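Mitochondrial dynamics protein MID49 (Mus musculus, PDB 4WOY) recruits the dynamin-related GTPase Drp1 to the mitochondrial outer membrane, where it regulates the GTPase activity and is required for mitochondrial fission. Local coordinates at residues Trp250-Gln255 with Gly304-Glu309. The protein carries 1 engineered substitution. Numbering follows the deposited sequence.
Sequences WSHLTQ and GNFREE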
# COMPACT_ATOMS: atom_id res chain seq x y z
N TRP A 250 -0.22 -6.97 -3.67
CA TRP A 250 -1.47 -6.66 -3.02
C TRP A 250 -2.43 -5.86 -3.92
O TRP A 250 -3.60 -6.19 -4.05
CB TRP A 250 -1.19 -5.87 -1.76
CG TRP A 250 -2.41 -5.50 -1.04
CD1 TRP A 250 -3.22 -4.43 -1.31
CD2 TRP A 250 -2.95 -6.15 0.11
NE1 TRP A 250 -4.25 -4.40 -0.41
CE2 TRP A 250 -4.11 -5.44 0.47
CE3 TRP A 250 -2.57 -7.25 0.87
CZ2 TRP A 250 -4.90 -5.80 1.56
CZ3 TRP A 250 -3.36 -7.63 1.94
CH2 TRP A 250 -4.51 -6.90 2.28
N SER A 251 -1.92 -4.80 -4.54
CA SER A 251 -2.77 -3.92 -5.34
C SER A 251 -3.32 -4.61 -6.58
O SER A 251 -4.47 -4.38 -6.96
CB SER A 251 -1.99 -2.67 -5.76
OG SER A 251 -0.93 -3.04 -6.61
N HIS A 252 -2.51 -5.46 -7.20
CA HIS A 252 -2.93 -6.23 -8.37
C HIS A 252 -4.09 -7.14 -8.06
O HIS A 252 -5.11 -7.17 -8.79
CB HIS A 252 -1.80 -7.08 -8.89
CG HIS A 252 -0.61 -6.30 -9.34
ND1 HIS A 252 0.37 -5.89 -8.46
CD2 HIS A 252 -0.24 -5.85 -10.56
CE1 HIS A 252 1.29 -5.21 -9.13
NE2 HIS A 252 0.94 -5.17 -10.40
N LEU A 253 -3.91 -7.92 -6.99
CA LEU A 253 -4.85 -8.97 -6.64
C LEU A 253 -6.12 -8.36 -6.03
O LEU A 253 -7.20 -8.95 -6.09
CB LEU A 253 -4.19 -10.00 -5.70
CG LEU A 253 -2.93 -10.64 -6.30
CD1 LEU A 253 -2.01 -11.22 -5.23
CD2 LEU A 253 -3.31 -11.72 -7.32
N THR A 254 -5.98 -7.17 -5.47
CA THR A 254 -7.14 -6.42 -5.00
C THR A 254 -8.13 -6.20 -6.14
O THR A 254 -9.35 -6.33 -5.99
CB THR A 254 -6.72 -5.06 -4.43
OG1 THR A 254 -5.97 -5.27 -3.23
CG2 THR A 254 -7.95 -4.14 -4.17
N GLN A 255 -7.57 -5.85 -7.29
CA GLN A 255 -8.36 -5.57 -8.48
C GLN A 255 -9.15 -6.81 -8.88
O GLN A 255 -10.31 -6.72 -9.31
CB GLN A 255 -7.44 -5.10 -9.61
CG GLN A 255 -7.18 -3.61 -9.68
CD GLN A 255 -7.37 -2.87 -8.37
OE1 GLN A 255 -8.47 -2.43 -8.06
NE2 GLN A 255 -6.30 -2.71 -7.62
N GLY A 304 0.60 -2.55 -16.96
CA GLY A 304 1.16 -1.69 -17.99
C GLY A 304 2.67 -1.68 -18.10
O GLY A 304 3.22 -1.62 -19.20
N ASN A 305 3.33 -1.73 -16.95
CA ASN A 305 4.77 -1.68 -16.89
C ASN A 305 5.38 -3.08 -16.87
O ASN A 305 6.56 -3.24 -16.58
CB ASN A 305 5.23 -0.88 -15.66
CG ASN A 305 4.74 -1.49 -14.35
OD1 ASN A 305 3.76 -2.26 -14.32
ND2 ASN A 305 5.41 -1.14 -13.25
N PHE A 306 4.59 -4.11 -17.15
CA PHE A 306 5.15 -5.45 -17.31
C PHE A 306 5.70 -5.62 -18.72
O PHE A 306 5.04 -5.28 -19.71
CB PHE A 306 4.12 -6.53 -17.03
CG PHE A 306 3.87 -6.77 -15.57
CD1 PHE A 306 3.45 -5.75 -14.74
CD2 PHE A 306 4.07 -8.03 -15.03
CE1 PHE A 306 3.21 -5.98 -13.39
CE2 PHE A 306 3.84 -8.27 -13.68
CZ PHE A 306 3.41 -7.25 -12.86
N ARG A 307 6.90 -6.17 -18.82
CA ARG A 307 7.46 -6.52 -20.11
C ARG A 307 6.75 -7.79 -20.60
O ARG A 307 6.11 -8.50 -19.82
CB ARG A 307 8.98 -6.64 -20.00
CG ARG A 307 9.67 -7.72 -20.83
CD ARG A 307 11.20 -7.64 -20.68
NE ARG A 307 11.59 -7.16 -19.35
CZ ARG A 307 11.68 -7.93 -18.26
NH1 ARG A 307 11.39 -9.22 -18.33
NH2 ARG A 307 12.05 -7.40 -17.11
N GLU A 308 6.84 -8.07 -21.89
CA GLU A 308 6.04 -9.13 -22.49
C GLU A 308 6.37 -10.51 -21.91
O GLU A 308 5.46 -11.28 -21.60
CB GLU A 308 6.20 -9.13 -24.01
CG GLU A 308 5.24 -10.05 -24.74
CD GLU A 308 5.18 -9.77 -26.24
OE1 GLU A 308 6.03 -9.01 -26.75
OE2 GLU A 308 4.28 -10.33 -26.91
N GLU A 309 7.66 -10.77 -21.71
CA GLU A 309 8.11 -12.06 -21.19
C GLU A 309 7.61 -12.29 -19.76
O GLU A 309 7.26 -13.40 -19.41
CB GLU A 309 9.63 -12.16 -21.20
CG GLU A 309 10.24 -12.43 -22.56
CD GLU A 309 11.74 -12.66 -22.47
OE1 GLU A 309 12.29 -12.51 -21.36
OE2 GLU A 309 12.36 -12.99 -23.51
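H252 and F306 are the two residues that meet here, imidazole nitrogen to phenyl edge. NE2 of H252 lies 3.8 Å from CE1 of F306 and slightly farther from CZ, reaching the phenyl at its edge and close to its plane. The pair is oblique, with the two planes steeply inclined at 75° and ring centroids 5.8 Å apart. The two side chains approach from opposite directions, and the touch buries just 60 Å² in all. In each, CG stands anti to the carbonyl carbon (chi1 -61° in H252, -78° in F306), which directs the ring across to its partner. The same NE2 makes a weak hydrogen bond to the carbonyl oxygen of L302, four residues before F306. F306 has further company: R247 forms a cation-pi contact with its ring, and I311 and I314 pack on it from helix 308-317. Behind H252, OG1 of T254 bonds back to O of W250 at 2.7 Å, from the opposite face of that carbonyl to the backbone N of T254. Within the Mab-21 HhH/H2TH-like region, the pair thus joins the first turn of helix 250-261, which packs on helix 228-241 through W250, L253 and T254, to the loop that enters helix 308-317 with R307 as N-cap.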